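PDB 1TED: alpha-pyrone synthesis polyketide synthase-like Pks18, which probably extends medium- and long-chain aliphatic acyl-CoA starters with malonyl-CoA to make tri- and tetraketide alpha-pyrones. Local coordinates for residues P99-I102 with R103-H107; T186-V189 with R190-A194; G301-I304 with S305-D308. All coordinates share one frame; numbering follows the deposited sequence.

How the contacts relate
All three contacts belong to one thiolase-fold chain. Contact 1 comes first, where a loop enters helix 102-125. Contact 2 follows at the C-terminal end of helix 177-191, and contact 3 lies in the loop after helix 281-299. The first two fall in the N-terminal chalcone synthase domain and the third in the C-terminal one. Centres of contacts 1 and 2 are about 38 Å apart and those of 2 and 3 about 28 Å; contacts 1 and 3, about 47 Å apart, lie on opposite sides of the chain's centre. Contacts 1 and 2 both meet the second subunit of the homodimer, whereas contact 3 is a surface turn leading into strand 310-312, at the edge of the main sheet.

Contact 1: residues P99-I102 with R103-H107; sequences PATI and RDRMH
Thr101 and Arg105 meet across the first turn of helix 102-125, with Thr101 at the N-cap. Its hydroxyl makes no capping bond to the backbone and is used by the arginine four residues later. From Arg105 CB, which lies near the carbonyl oxygens of both Thr101 and Ile102, the side chain runs out extended. Arg105 CG passes 3.3 Å from Thr101 O, Arg105 CD lies about equally far from Thr101 O and OG1, and Arg105 NE then donates to Thr101 OG1 over 2.9 Å. The bond is nearly straight (167°) and lies in the guanidinium plane. Threonine suits the place because its short beta-branched side chain carries a hydroxyl that can both accept from NE and donate to water; a chi1 of 53° sets OG1 between the backbone N and carbonyl carbon. Thr101 OG1 donates to a water at 2.7 Å, which also accepts from Arg105 NH2, closing a small ring at the guanidinium edge. NH1 is occupied by the carbonyls of Val207 and Ala209, which should fix the group's rotation. A bound myristic acid and His221, a probable substrate-binding residue, are each about 7 Å from the Arg105 side chain, near but not in contact.

In the backbone, Arg105 N bonds to Thr101 O at 3.1 Å, and Met106 N bonds to Ile102 O, beginning the helical pattern. The Arg103 side chain reaches the second subunit: NH1 hydrogen-bonds Asn269 OD1 and NH2 forms a salt bridge with Glu276 OE2, both residues of that subunit. Ile102 and Met106 supply an apolar side to the helix start. The isoleucine reaches out through CG1, anti to the backbone N, while the flexible methionine bends at chi2 and chi3, bringing Met106 CE to 3.7 Å from Ile102 CD1.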
ATOM      1  N   PRO A  99      12.719 -24.277  -7.137  1.00 44.48           N
ATOM      2  CA  PRO A  99      12.758 -22.892  -7.608  1.00 41.91           C
ATOM      3  C   PRO A  99      11.431 -22.483  -8.238  1.00 39.96           C
ATOM      4  O   PRO A  99      10.584 -23.326  -8.539  1.00 38.34           O
ATOM      5  CB  PRO A  99      13.879 -22.921  -8.637  1.00 41.37           C
ATOM      6  CG  PRO A  99      13.674 -24.261  -9.270  1.00 43.16           C
ATOM      7  CD  PRO A  99      13.455 -25.161  -8.063  1.00 43.73           C
ATOM      8  N   ALA A 100      11.246 -21.182  -8.416  1.00 38.04           N
ATOM      9  CA  ALA A 100      10.048 -20.667  -9.061  1.00 37.33           C
ATOM     10  C   ALA A 100       8.722 -20.971  -8.366  1.00 35.51           C
ATOM     11  O   ALA A 100       7.702 -21.115  -9.032  1.00 35.46           O
ATOM     12  CB  ALA A 100      10.003 -21.184 -10.510  1.00 36.53           C
ATOM     13  N   THR A 101       8.726 -21.042  -7.040  1.00 33.01           N
ATOM     14  CA  THR A 101       7.502 -21.333  -6.299  1.00 31.17           C
ATOM     15  C   THR A 101       6.813 -20.099  -5.697  1.00 30.28           C
ATOM     16  O   THR A 101       5.856 -20.230  -4.926  1.00 26.97           O
ATOM     17  CB  THR A 101       7.790 -22.316  -5.148  1.00 34.10           C
ATOM     18  OG1 THR A 101       8.873 -21.807  -4.352  1.00 31.16           O
ATOM     19  CG2 THR A 101       8.141 -23.702  -5.696  1.00 32.20           C
ATOM     20  N   ILE A 102       7.295 -18.909  -6.040  1.00 28.12           N
ATOM     21  CA  ILE A 102       6.723 -17.682  -5.498  1.00 29.61           C
ATOM     22  C   ILE A 102       5.196 -17.549  -5.636  1.00 31.84           C
ATOM     23  O   ILE A 102       4.515 -17.159  -4.677  1.00 30.18           O
ATOM     24  CB  ILE A 102       7.395 -16.438  -6.121  1.00 28.27           C
ATOM     25  CG1 ILE A 102       6.881 -15.166  -5.440  1.00 28.09           C
ATOM     26  CG2 ILE A 102       7.130 -16.394  -7.601  1.00 27.14           C
ATOM     27  CD1 ILE A 102       7.149 -15.118  -3.943  1.00 24.24           C
ATOM     28  N   ARG A 103       4.654 -17.875  -6.812  1.00 32.65           N
ATOM     29  CA  ARG A 103       3.206 -17.770  -7.032  1.00 33.08           C
ATOM     30  C   ARG A 103       2.407 -18.703  -6.118  1.00 33.10           C
ATOM     31  O   ARG A 103       1.358 -18.325  -5.601  1.00 33.66           O
ATOM     32  CB  ARG A 103       2.854 -18.065  -8.496  1.00 30.40           C
ATOM     33  CG  ARG A 103       1.396 -17.763  -8.859  1.00 32.91           C
ATOM     34  CD  ARG A 103       1.077 -16.267  -8.760  1.00 31.30           C
ATOM     35  NE  ARG A 103      -0.348 -15.982  -8.930  1.00 32.50           N
ATOM     36  CZ  ARG A 103      -0.992 -15.958 -10.097  1.00 32.41           C
ATOM     37  NH1 ARG A 103      -0.353 -16.195 -11.240  1.00 30.76           N
ATOM     38  NH2 ARG A 103      -2.290 -15.704 -10.121  1.00 31.38           N
ATOM     39  N   ASP A 104       2.900 -19.921  -5.919  1.00 33.07           N
ATOM     40  CA  ASP A 104       2.208 -20.869  -5.057  1.00 32.31           C
ATOM     41  C   ASP A 104       2.274 -20.459  -3.600  1.00 30.55           C
ATOM     42  O   ASP A 104       1.359 -20.747  -2.831  1.00 31.96           O
ATOM     43  CB  ASP A 104       2.785 -22.280  -5.220  1.00 33.89           C
ATOM     44  CG  ASP A 104       2.370 -22.931  -6.529  1.00 38.46           C
ATOM     45  OD1 ASP A 104       1.395 -22.455  -7.155  1.00 40.31           O
ATOM     46  OD2 ASP A 104       3.008 -23.930  -6.928  1.00 41.26           O
ATOM     47  N   ARG A 105       3.355 -19.782  -3.223  1.00 29.10           N
ATOM     48  CA  ARG A 105       3.541 -19.329  -1.849  1.00 26.83           C
ATOM     49  C   ARG A 105       2.602 -18.167  -1.505  1.00 27.36           C
ATOM     50  O   ARG A 105       2.188 -18.019  -0.350  1.00 27.29           O
ATOM     51  CB  ARG A 105       5.009 -18.940  -1.622  1.00 27.47           C
ATOM     52  CG  ARG A 105       5.994 -20.126  -1.602  1.00 25.87           C
ATOM     53  CD  ARG A 105       7.432 -19.619  -1.715  1.00 29.49           C
ATOM     54  NE  ARG A 105       8.454 -20.664  -1.682  1.00 27.90           N
ATOM     55  CZ  ARG A 105       9.032 -21.123  -0.575  1.00 26.66           C
ATOM     56  NH1 ARG A 105       8.692 -20.642   0.614  1.00 26.76           N
ATOM     57  NH2 ARG A 105       9.979 -22.047  -0.664  1.00 26.60           N
ATOM     58  N   MET A 106       2.255 -17.348  -2.499  1.00 26.41           N
ATOM     59  CA  MET A 106       1.333 -16.238  -2.281  1.00 26.90           C
ATOM     60  C   MET A 106      -0.075 -16.838  -2.126  1.00 29.11           C
ATOM     61  O   MET A 106      -0.917 -16.307  -1.390  1.00 29.21           O
ATOM     62  CB  MET A 106       1.371 -15.273  -3.465  1.00 25.58           C
ATOM     63  CG  MET A 106       2.767 -14.782  -3.824  1.00 26.34           C
ATOM     64  SD  MET A 106       3.511 -13.736  -2.556  1.00 28.13           S
ATOM     65  CE  MET A 106       4.384 -14.984  -1.513  1.00 27.18           C
ATOM     66  N   HIS A 107      -0.340 -17.931  -2.841  1.00 31.21           N
ATOM     67  CA  HIS A 107      -1.624 -18.612  -2.705  1.00 32.12           C
ATOM     68  C   HIS A 107      -1.585 -19.237  -1.313  1.00 30.87           C
ATOM     69  O   HIS A 107      -2.581 -19.238  -0.588  1.00 30.86           O
ATOM     70  CB  HIS A 107      -1.800 -19.703  -3.775  1.00 34.42           C
ATOM     71  CG  HIS A 107      -2.354 -19.193  -5.070  1.00 38.62           C
ATOM     72  ND1 HIS A 107      -3.599 -18.605  -5.166  1.00 41.85           N
ATOM     73  CD2 HIS A 107      -1.825 -19.156  -6.317  1.00 40.76           C
ATOM     74  CE1 HIS A 107      -3.812 -18.225  -6.415  1.00 42.12           C
ATOM     75  NE2 HIS A 107      -2.750 -18.547  -7.133  1.00 41.20           N
TER
HETATM   76  O   HOH W   1       6.005 -18.890  -9.499  1.00 33.07           O
HETATM   77  O   HOH W   2      10.504 -23.450  -3.044  1.00 34.07           O

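Contact 2: residues T186-V189 with R190-A194; sequences TNYV and RAHPA
Tyr188 and His192 meet at the C-terminal end of helix 177-191, the helix that starts just after Cys175, the probable nucleophile. The two side chains cross at about a right angle, and their ring planes are inclined at 44°, so the pair is oblique. His192 ND1 sits over one face of the tyrosine ring, nearest Tyr188 CE1 at 3.4 Å. With its CG anti to the backbone N (chi1 173°), Tyr188 swings its ring out from the helix and brings CD1 and CE1 close to that nitrogen. Histidine suits the helix end because ND1 can sit over the phenol ring and at the same time approach the Tyr188 carbonyl. Tyr188 O is indeed shared: His192 N bonds to it at 2.8 Å, and His192 ND1 and Ala191 N add weak bonds. Ala191 CB lies 3.8 Å above one face of the His192 imidazole, offset toward its rim.

Thr186 and Arg190 lie side by side, pointing the same way. The Thr186 CG2 methyl packs 3.8 Å from Arg190 CD, so the arginine's aliphatic part runs beside the threonine before NE reaches Thr31 O. Thr186 OG1 turns back to Leu182 O. Asn187 and His192 of the second subunit pack against His192 and Asn187 here, bringing the two equivalent helix ends together at the dimer interface.

His192 leaves helical geometry, and Pro193, lacking an amide hydrogen, cannot continue the bonding pattern; Pro193 CA instead approaches Val189 O at 3.3 Å in a CA-H...O contact.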
ATOM      1  N   THR A 186      -6.168   7.297  11.108  1.00 27.68           N
ATOM      2  CA  THR A 186      -6.217   8.497  11.929  1.00 28.82           C
ATOM      3  C   THR A 186      -6.724   9.707  11.154  1.00 27.64           C
ATOM      4  O   THR A 186      -7.580  10.441  11.643  1.00 25.77           O
ATOM      5  CB  THR A 186      -4.823   8.797  12.519  1.00 29.48           C
ATOM      6  OG1 THR A 186      -4.596   7.940  13.643  1.00 33.68           O
ATOM      7  CG2 THR A 186      -4.722  10.226  12.964  1.00 33.02           C
ATOM      8  N   ASN A 187      -6.193   9.911   9.949  1.00 26.83           N
ATOM      9  CA  ASN A 187      -6.617  11.039   9.135  1.00 26.71           C
ATOM     10  C   ASN A 187      -8.079  10.859   8.712  1.00 26.66           C
ATOM     11  O   ASN A 187      -8.870  11.798   8.778  1.00 24.93           O
ATOM     12  CB  ASN A 187      -5.732  11.174   7.887  1.00 26.81           C
ATOM     13  CG  ASN A 187      -4.253  11.384   8.226  1.00 28.50           C
ATOM     14  OD1 ASN A 187      -3.905  12.042   9.208  1.00 27.93           O
ATOM     15  ND2 ASN A 187      -3.380  10.834   7.393  1.00 28.86           N
ATOM     16  N   TYR A 188      -8.431   9.646   8.291  1.00 26.52           N
ATOM     17  CA  TYR A 188      -9.790   9.354   7.847  1.00 27.26           C
ATOM     18  C   TYR A 188     -10.823   9.686   8.912  1.00 26.67           C
ATOM     19  O   TYR A 188     -11.776  10.421   8.674  1.00 26.57           O
ATOM     20  CB  TYR A 188      -9.924   7.876   7.465  1.00 28.12           C
ATOM     21  CG  TYR A 188     -11.350   7.477   7.153  1.00 29.57           C
ATOM     22  CD1 TYR A 188     -11.922   7.750   5.908  1.00 28.96           C
ATOM     23  CD2 TYR A 188     -12.150   6.887   8.129  1.00 27.92           C
ATOM     24  CE1 TYR A 188     -13.261   7.447   5.647  1.00 29.12           C
ATOM     25  CE2 TYR A 188     -13.483   6.581   7.879  1.00 29.46           C
ATOM     26  CZ  TYR A 188     -14.033   6.862   6.642  1.00 28.63           C
ATOM     27  OH  TYR A 188     -15.350   6.557   6.413  1.00 29.80           O
ATOM     28  N   VAL A 189     -10.610   9.130  10.093  1.00 27.77           N
ATOM     29  CA  VAL A 189     -11.507   9.305  11.217  1.00 26.64           C
ATOM     30  C   VAL A 189     -11.644  10.758  11.681  1.00 28.34           C
ATOM     31  O   VAL A 189     -12.733  11.199  12.047  1.00 27.31           O
ATOM     32  CB  VAL A 189     -11.045   8.371  12.362  1.00 26.41           C
ATOM     33  CG1 VAL A 189     -11.188   9.030  13.692  1.00 25.94           C
ATOM     34  CG2 VAL A 189     -11.843   7.065  12.312  1.00 25.56           C
ATOM     35  N   ARG A 190     -10.552  11.512  11.649  1.00 28.39           N
ATOM     36  CA  ARG A 190     -10.614  12.900  12.082  1.00 28.84           C
ATOM     37  C   ARG A 190     -11.248  13.772  11.005  1.00 27.59           C
ATOM     38  O   ARG A 190     -11.793  14.834  11.297  1.00 28.07           O
ATOM     39  CB  ARG A 190      -9.208  13.394  12.457  1.00 30.21           C
ATOM     40  CG  ARG A 190      -8.599  12.571  13.614  1.00 31.93           C
ATOM     41  CD  ARG A 190      -7.187  12.995  13.984  1.00 31.11           C
ATOM     42  NE  ARG A 190      -7.155  14.350  14.523  1.00 32.76           N
ATOM     43  CZ  ARG A 190      -6.669  15.397  13.873  1.00 33.86           C
ATOM     44  NH1 ARG A 190      -6.166  15.244  12.656  1.00 34.75           N
ATOM     45  NH2 ARG A 190      -6.703  16.597  14.431  1.00 35.06           N
ATOM     46  N   ALA A 191     -11.193  13.312   9.761  1.00 26.82           N
ATOM     47  CA  ALA A 191     -11.792  14.047   8.652  1.00 28.36           C
ATOM     48  C   ALA A 191     -13.296  13.745   8.594  1.00 29.06           C
ATOM     49  O   ALA A 191     -14.090  14.615   8.247  1.00 30.98           O
ATOM     50  CB  ALA A 191     -11.119  13.663   7.340  1.00 26.33           C
ATOM     51  N   HIS A 192     -13.668  12.507   8.922  1.00 29.33           N
ATOM     52  CA  HIS A 192     -15.070  12.074   8.956  1.00 29.98           C
ATOM     53  C   HIS A 192     -15.354  11.504  10.355  1.00 30.07           C
ATOM     54  O   HIS A 192     -15.396  10.288  10.549  1.00 29.79           O
ATOM     55  CB  HIS A 192     -15.335  10.997   7.904  1.00 29.59           C
ATOM     56  CG  HIS A 192     -14.758  11.313   6.561  1.00 32.14           C
ATOM     57  ND1 HIS A 192     -13.541  10.822   6.141  1.00 31.64           N
ATOM     58  CD2 HIS A 192     -15.211  12.104   5.560  1.00 31.62           C
ATOM     59  CE1 HIS A 192     -13.267  11.297   4.941  1.00 30.56           C
ATOM     60  NE2 HIS A 192     -14.265  12.077   4.566  1.00 32.40           N
ATOM     61  N   PRO A 193     -15.554  12.390  11.343  1.00 30.84           N
ATOM     62  CA  PRO A 193     -15.836  12.139  12.766  1.00 31.34           C
ATOM     63  C   PRO A 193     -16.941  11.129  13.115  1.00 31.49           C
ATOM     64  O   PRO A 193     -16.998  10.642  14.243  1.00 31.04           O
ATOM     65  CB  PRO A 193     -16.183  13.530  13.301  1.00 31.03           C
ATOM     66  CG  PRO A 193     -15.459  14.441  12.396  1.00 32.55           C
ATOM     67  CD  PRO A 193     -15.654  13.829  11.045  1.00 29.68           C
ATOM     68  N   ALA A 194     -17.835  10.836  12.179  1.00 29.89           N
ATOM     69  CA  ALA A 194     -18.908   9.890  12.466  1.00 31.58           C
ATOM     70  C   ALA A 194     -18.561   8.452  12.100  1.00 31.26           C
ATOM     71  O   ALA A 194     -19.313   7.533  12.406  1.00 35.86           O
ATOM     72  CB  ALA A 194     -20.187  10.306  11.735  1.00 29.43           C
TER

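Contact 3: residues G301-I304 with S305-D308; sequences GLQI and SDID
Ile304 O takes two hydrogen bonds in the short 3-10 turn that follows helix 281-299: Ile307 N gives it a weak one at 3.3 Å, and a water donates at 2.8 Å. The water also donates to Ile307 O, bridging the carbonyls of Ile304 and Ile307. A reciprocal pair of bonds also joins Gln303 and Asp306. Gln303 N donates to Asp306 OD2 at 3.0 Å, meeting the carboxylate on its anti side, 26° out of plane, while Asp306 N bonds to Gln303 O from above the carbonyl plane. Aspartate suits this place because its short side chain, with CG beside the backbone N (chi1 -67°), can fold back to the amide three residues earlier.

Upstream, Gly301 ends the helix in a Schellman motif, its positive phi being readily adopted by glycine. Leu302 then turns its side chain toward the turn, Leu302 CD2 lying 3.7 Å from Asp306 OD2. Leu302, Ile304 and Ile307 all rest on Leu297 of that helix, with Leu302 and Ile307 also touching Leu387 of strand 382-390. Between them, Leu302 CD1 and Ile307 CD1 come to 4.5 Å.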
ATOM      1  N   GLY A 301       5.802  18.864  24.669  1.00 30.23           N
ATOM      2  CA  GLY A 301       6.178  19.280  26.011  1.00 28.57           C
ATOM      3  C   GLY A 301       6.680  18.187  26.931  1.00 29.36           C
ATOM      4  O   GLY A 301       6.464  18.242  28.146  1.00 29.32           O
ATOM      5  N   LEU A 302       7.379  17.212  26.358  1.00 29.22           N
ATOM      6  CA  LEU A 302       7.891  16.092  27.128  1.00 28.81           C
ATOM      7  C   LEU A 302       9.346  15.768  26.818  1.00 29.45           C
ATOM      8  O   LEU A 302       9.899  16.204  25.804  1.00 29.20           O
ATOM      9  CB  LEU A 302       7.036  14.856  26.851  1.00 29.28           C
ATOM     10  CG  LEU A 302       5.547  14.953  27.185  1.00 29.33           C
ATOM     11  CD1 LEU A 302       4.765  13.880  26.419  1.00 26.56           C
ATOM     12  CD2 LEU A 302       5.360  14.803  28.686  1.00 28.18           C
ATOM     13  N   GLN A 303       9.950  14.997  27.718  1.00 29.65           N
ATOM     14  CA  GLN A 303      11.331  14.537  27.598  1.00 32.06           C
ATOM     15  C   GLN A 303      11.208  13.028  27.712  1.00 30.68           C
ATOM     16  O   GLN A 303      10.150  12.523  28.072  1.00 29.97           O
ATOM     17  CB  GLN A 303      12.193  14.987  28.772  1.00 34.14           C
ATOM     18  CG  GLN A 303      12.106  16.427  29.193  1.00 42.13           C
ATOM     19  CD  GLN A 303      12.766  16.609  30.547  1.00 45.69           C
ATOM     20  OE1 GLN A 303      13.834  16.051  30.796  1.00 49.13           O
ATOM     21  NE2 GLN A 303      12.136  17.380  31.427  1.00 48.35           N
ATOM     22  N   ILE A 304      12.301  12.323  27.454  1.00 31.25           N
ATOM     23  CA  ILE A 304      12.313  10.868  27.535  1.00 31.84           C
ATOM     24  C   ILE A 304      12.008  10.328  28.943  1.00 33.27           C
ATOM     25  O   ILE A 304      11.363   9.290  29.086  1.00 34.09           O
ATOM     26  CB  ILE A 304      13.673  10.315  27.034  1.00 30.58           C
ATOM     27  CG1 ILE A 304      13.859  10.681  25.556  1.00 29.40           C
ATOM     28  CG2 ILE A 304      13.731   8.811  27.204  1.00 28.04           C
ATOM     29  CD1 ILE A 304      15.171  10.194  24.943  1.00 29.42           C
ATOM     30  N   SER A 305      12.446  11.042  29.977  1.00 35.39           N
ATOM     31  CA  SER A 305      12.224  10.624  31.366  1.00 35.80           C
ATOM     32  C   SER A 305      10.770  10.692  31.840  1.00 35.54           C
ATOM     33  O   SER A 305      10.428  10.124  32.875  1.00 36.24           O
ATOM     34  CB  SER A 305      13.088  11.468  32.310  1.00 38.06           C
ATOM     35  OG  SER A 305      12.735  12.840  32.235  1.00 39.85           O
ATOM     36  N   ASP A 306       9.918  11.393  31.098  1.00 34.84           N
ATOM     37  CA  ASP A 306       8.506  11.506  31.461  1.00 33.02           C
ATOM     38  C   ASP A 306       7.693  10.278  31.067  1.00 32.88           C
ATOM     39  O   ASP A 306       6.628  10.026  31.629  1.00 35.15           O
ATOM     40  CB  ASP A 306       7.850  12.696  30.755  1.00 33.60           C
ATOM     41  CG  ASP A 306       8.368  14.024  31.225  1.00 33.70           C
ATOM     42  OD1 ASP A 306       8.484  14.220  32.455  1.00 36.04           O
ATOM     43  OD2 ASP A 306       8.635  14.880  30.357  1.00 33.61           O
ATOM     44  N   ILE A 307       8.196   9.516  30.105  1.00 30.23           N
ATOM     45  CA  ILE A 307       7.469   8.368  29.574  1.00 30.50           C
ATOM     46  C   ILE A 307       7.303   7.073  30.379  1.00 29.95           C
ATOM     47  O   ILE A 307       8.269   6.513  30.882  1.00 30.25           O
ATOM     48  CB  ILE A 307       8.052   7.992  28.174  1.00 28.83           C
ATOM     49  CG1 ILE A 307       8.008   9.214  27.245  1.00 29.60           C
ATOM     50  CG2 ILE A 307       7.295   6.819  27.582  1.00 27.93           C
ATOM     51  CD1 ILE A 307       6.607   9.842  27.080  1.00 30.41           C
ATOM     52  N   ASP A 308       6.056   6.611  30.489  1.00 31.98           N
ATOM     53  CA  ASP A 308       5.724   5.335  31.145  1.00 32.90           C
ATOM     54  C   ASP A 308       5.454   4.459  29.922  1.00 34.86           C
ATOM     55  O   ASP A 308       4.631   4.828  29.087  1.00 40.10           O
ATOM     56  CB  ASP A 308       4.393   5.379  31.906  1.00 31.75           C
ATOM     57  CG  ASP A 308       4.166   6.667  32.661  1.00 32.63           C
ATOM     58  OD1 ASP A 308       4.827   6.871  33.706  1.00 35.83           O
ATOM     59  OD2 ASP A 308       3.307   7.464  32.212  1.00 27.04           O
TER
HETATM   60  O   HOH W   3      10.761   6.949  30.535  1.00 25.12           O